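Local coordinates for uncharacterized protein PF1083 (Pyrococcus furiosus, PDB 3NRN) that is of unknown function but binds adenosine monophosphate and is probably an oxidoreductase related to flavin-containing amine oxidases, at residues S50-P64 with A174-C188. Sequence-based numbering, arbitrary orientation.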
# COMPACT_ATOMS: atom_id res chain seq x y z
N SER A 50 -0.40 -10.99 8.05
CA SER A 50 -1.22 -9.83 7.70
C SER A 50 -2.18 -10.10 6.56
O SER A 50 -2.00 -11.06 5.81
CB SER A 50 -0.33 -8.65 7.33
OG SER A 50 0.36 -8.89 6.12
N THR A 51 -3.21 -9.26 6.44
CA THR A 51 -4.20 -9.38 5.39
C THR A 51 -3.79 -8.56 4.17
O THR A 51 -4.58 -8.37 3.24
CB THR A 51 -5.60 -8.91 5.88
OG1 THR A 51 -5.54 -7.55 6.32
CG2 THR A 51 -6.06 -9.78 7.05
N GLY A 52 -2.54 -8.09 4.16
CA GLY A 52 -2.06 -7.30 3.04
C GLY A 52 -0.62 -6.82 3.19
O GLY A 52 0.32 -7.57 2.97
N ALA A 53 -0.46 -5.55 3.55
CA ALA A 53 0.87 -4.97 3.73
C ALA A 53 1.70 -5.86 4.66
O ALA A 53 1.17 -6.48 5.59
CB ALA A 53 0.76 -3.57 4.31
N LEU A 54 3.00 -5.91 4.42
CA LEU A 54 3.88 -6.76 5.22
C LEU A 54 4.31 -6.12 6.54
O LEU A 54 5.50 -6.14 6.88
CB LEU A 54 5.11 -7.14 4.39
CG LEU A 54 4.88 -7.73 3.00
CD1 LEU A 54 6.21 -8.14 2.41
CD2 LEU A 54 3.95 -8.93 3.08
N HIS A 55 3.36 -5.56 7.29
CA HIS A 55 3.64 -4.92 8.58
C HIS A 55 4.72 -3.87 8.40
O HIS A 55 5.53 -3.62 9.30
CB HIS A 55 4.11 -5.99 9.57
CG HIS A 55 3.06 -7.00 9.90
ND1 HIS A 55 3.35 -8.33 10.14
CD2 HIS A 55 1.72 -6.88 10.02
CE1 HIS A 55 2.23 -8.98 10.39
NE2 HIS A 55 1.23 -8.13 10.32
N MSE A 56 4.72 -3.26 7.22
CA MSE A 56 5.72 -2.28 6.84
C MSE A 56 5.10 -1.11 6.07
O MSE A 56 4.07 -1.27 5.41
CB MSE A 56 6.77 -3.00 5.98
CG MSE A 56 7.96 -2.18 5.47
SE MSE A 56 9.13 -3.24 4.52
CE MSE A 56 8.06 -3.87 3.28
N ILE A 57 5.73 0.05 6.16
CA ILE A 57 5.28 1.24 5.46
C ILE A 57 6.41 1.55 4.48
O ILE A 57 7.57 1.58 4.86
CB ILE A 57 5.04 2.40 6.46
CG1 ILE A 57 3.95 1.98 7.45
CG2 ILE A 57 4.67 3.68 5.73
CD1 ILE A 57 3.70 2.98 8.58
N PRO A 58 6.08 1.79 3.19
CA PRO A 58 7.09 2.09 2.17
C PRO A 58 8.15 3.14 2.50
O PRO A 58 9.32 2.98 2.15
CB PRO A 58 6.25 2.48 0.95
CG PRO A 58 5.00 1.67 1.14
CD PRO A 58 4.73 1.86 2.62
N HIS A 59 7.75 4.21 3.18
CA HIS A 59 8.70 5.26 3.52
C HIS A 59 8.86 5.42 5.03
O HIS A 59 9.27 6.47 5.51
CB HIS A 59 8.27 6.58 2.87
CG HIS A 59 8.23 6.51 1.37
ND1 HIS A 59 9.38 6.43 0.61
CD2 HIS A 59 7.19 6.46 0.50
CE1 HIS A 59 9.04 6.32 -0.67
NE2 HIS A 59 7.72 6.34 -0.76
N GLY A 60 8.53 4.36 5.76
CA GLY A 60 8.66 4.37 7.20
C GLY A 60 8.06 5.54 7.98
O GLY A 60 6.89 5.89 7.83
N GLU A 61 8.90 6.14 8.81
CA GLU A 61 8.52 7.25 9.67
C GLU A 61 8.45 8.58 8.96
O GLU A 61 7.97 9.57 9.52
CB GLU A 61 9.55 7.40 10.80
CG GLU A 61 10.29 6.12 11.18
CD GLU A 61 11.52 6.38 12.05
OE1 GLU A 61 12.25 5.41 12.34
OE2 GLU A 61 11.75 7.55 12.43
N ASP A 62 8.92 8.60 7.72
CA ASP A 62 9.02 9.84 6.95
C ASP A 62 7.98 10.18 5.89
O ASP A 62 7.95 11.32 5.43
CB ASP A 62 10.40 9.87 6.30
CG ASP A 62 11.49 9.44 7.25
OD1 ASP A 62 11.65 10.10 8.30
OD2 ASP A 62 12.17 8.43 6.96
N GLY A 63 7.14 9.23 5.51
CA GLY A 63 6.19 9.50 4.46
C GLY A 63 4.83 10.06 4.86
O GLY A 63 4.60 10.41 6.01
N PRO A 64 3.91 10.14 3.89
CA PRO A 64 2.56 10.66 4.10
C PRO A 64 1.79 9.90 5.19
O PRO A 64 1.09 10.51 6.01
CB PRO A 64 1.90 10.51 2.72
CG PRO A 64 3.06 10.54 1.77
CD PRO A 64 4.10 9.73 2.49
N ALA A 174 10.00 10.36 -4.46
CA ALA A 174 9.46 10.00 -3.15
C ALA A 174 10.52 9.30 -2.30
O ALA A 174 10.62 9.54 -1.09
CB ALA A 174 8.22 9.09 -3.31
N ALA A 175 11.32 8.44 -2.92
CA ALA A 175 12.36 7.73 -2.18
C ALA A 175 13.47 8.68 -1.73
O ALA A 175 14.03 8.52 -0.64
CB ALA A 175 12.95 6.61 -3.05
N LEU A 176 13.78 9.67 -2.55
CA LEU A 176 14.82 10.64 -2.20
C LEU A 176 14.32 11.53 -1.06
O LEU A 176 15.07 11.88 -0.15
CB LEU A 176 15.19 11.51 -3.41
CG LEU A 176 15.75 10.81 -4.65
CD1 LEU A 176 16.05 11.84 -5.73
CD2 LEU A 176 17.00 10.03 -4.29
N ARG A 177 13.05 11.90 -1.12
CA ARG A 177 12.45 12.76 -0.11
C ARG A 177 12.18 12.08 1.22
O ARG A 177 12.61 12.57 2.26
CB ARG A 177 11.14 13.36 -0.62
CG ARG A 177 11.27 14.19 -1.87
CD ARG A 177 11.16 15.67 -1.58
NE ARG A 177 11.60 16.47 -2.72
CZ ARG A 177 12.87 16.59 -3.09
NH1 ARG A 177 13.83 15.97 -2.41
NH2 ARG A 177 13.19 17.32 -4.16
N TRP A 178 11.48 10.95 1.18
CA TRP A 178 11.10 10.26 2.40
C TRP A 178 11.91 9.04 2.79
O TRP A 178 11.63 8.42 3.81
CB TRP A 178 9.62 9.87 2.32
CG TRP A 178 8.75 11.03 1.93
CD1 TRP A 178 8.80 12.30 2.44
CD2 TRP A 178 7.67 11.01 1.01
NE1 TRP A 178 7.81 13.07 1.88
CE2 TRP A 178 7.10 12.30 1.00
CE3 TRP A 178 7.11 10.01 0.18
CZ2 TRP A 178 6.00 12.63 0.19
CZ3 TRP A 178 6.02 10.35 -0.62
CH2 TRP A 178 5.48 11.64 -0.61
N GLY A 179 12.91 8.70 1.98
CA GLY A 179 13.76 7.57 2.31
C GLY A 179 13.19 6.18 2.14
O GLY A 179 12.28 5.97 1.33
N GLY A 180 13.74 5.24 2.90
CA GLY A 180 13.33 3.85 2.85
C GLY A 180 12.16 3.50 3.74
O GLY A 180 11.61 4.36 4.42
N PRO A 181 11.78 2.21 3.80
CA PRO A 181 10.68 1.67 4.60
C PRO A 181 10.93 1.57 6.09
O PRO A 181 12.03 1.82 6.58
CB PRO A 181 10.45 0.31 3.97
CG PRO A 181 11.86 -0.14 3.73
CD PRO A 181 12.51 1.11 3.14
N GLY A 182 9.88 1.17 6.80
CA GLY A 182 9.96 1.01 8.24
C GLY A 182 8.95 -0.02 8.68
O GLY A 182 7.88 -0.15 8.08
N LEU A 183 9.30 -0.77 9.73
CA LEU A 183 8.44 -1.80 10.29
C LEU A 183 7.54 -1.20 11.37
O LEU A 183 7.88 -0.19 11.98
CB LEU A 183 9.28 -2.92 10.88
CG LEU A 183 10.15 -3.74 9.93
CD1 LEU A 183 10.90 -4.82 10.71
CD2 LEU A 183 9.28 -4.39 8.86
N ILE A 184 6.40 -1.84 11.60
CA ILE A 184 5.43 -1.39 12.58
C ILE A 184 5.33 -2.33 13.78
O ILE A 184 4.97 -3.50 13.62
CB ILE A 184 4.02 -1.31 11.96
CG1 ILE A 184 4.09 -0.63 10.59
CG2 ILE A 184 3.10 -0.54 12.89
CD1 ILE A 184 2.80 -0.71 9.83
N ARG A 185 5.63 -1.84 14.97
CA ARG A 185 5.52 -2.70 16.15
C ARG A 185 4.05 -3.04 16.30
O ARG A 185 3.19 -2.16 16.21
CB ARG A 185 6.04 -1.99 17.40
CG ARG A 185 5.89 -2.81 18.69
CD ARG A 185 6.70 -2.20 19.83
NE ARG A 185 8.13 -2.34 19.60
CZ ARG A 185 8.79 -3.50 19.67
NH1 ARG A 185 8.13 -4.61 19.97
NH2 ARG A 185 10.09 -3.54 19.43
N GLY A 186 3.77 -4.33 16.51
CA GLY A 186 2.39 -4.76 16.65
C GLY A 186 1.76 -5.11 15.32
O GLY A 186 0.61 -5.55 15.27
N GLY A 187 2.50 -4.91 14.23
CA GLY A 187 1.97 -5.22 12.92
C GLY A 187 0.99 -4.16 12.42
O GLY A 187 0.81 -3.13 13.07
N CYS A 188 0.36 -4.42 11.28
CA CYS A 188 -0.60 -3.48 10.71
C CYS A 188 -1.74 -3.16 11.67
O CYS A 188 -2.23 -2.03 11.70
CB CYS A 188 -1.19 -4.05 9.41
SG CYS A 188 -0.02 -4.27 8.05
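Trp178, at the end of helix 165-178, wedges its indole between His59 and the start of helix 64-72, Gly63 at its N-cap and Pro64. Pro64 CD lies 3.7 Å from the centroid of the six-membered ring, a CH-pi contact over the face, and Gly63 CA covers the five-membered ring on the same side. The CE3 edge points at the His59 imidazole, an edge-to-face pair with planes at 70° and CE3 3.6 Å from His59 CD2. That imidazole is fixed in rotation because ND1 donates to Gly179 O at 3.0 Å, in the ring plane and nearly straight (163°); CG anti to the carbonyl carbon (chi1 -62°) sets the ring beside the helix end. Indole NE1 is hydrogen-bonded to Trp411 O. An alanine in place of Trp178 would probably leave Pro64, the His59 face and Trp411 O without their partner and open a gap beside Pro64.

Before the turns, strand 56-57 pairs antiparallel with strand 182-184: Ile57 N donates to Gly182 O at 2.9 Å, and Gly182 N returns the bond to Ile57 O, which also accepts from Gly60 N. Packing is close here: a side chain on Gly182 would clash with Gly60 CA. By contrast, the Asp62 margin is partly exposed, its carboxylate turning to Asn80.

Both segments lie in the amine oxidase family region, where strand 182-184 is the middle of a three-stranded antiparallel sheet, flanked by 56-57 and 78-80; Met56 and Pro181 rest on Ile286 of strand 286-288, while helix 388-402 packs against Ile57, Pro58 and Pro64.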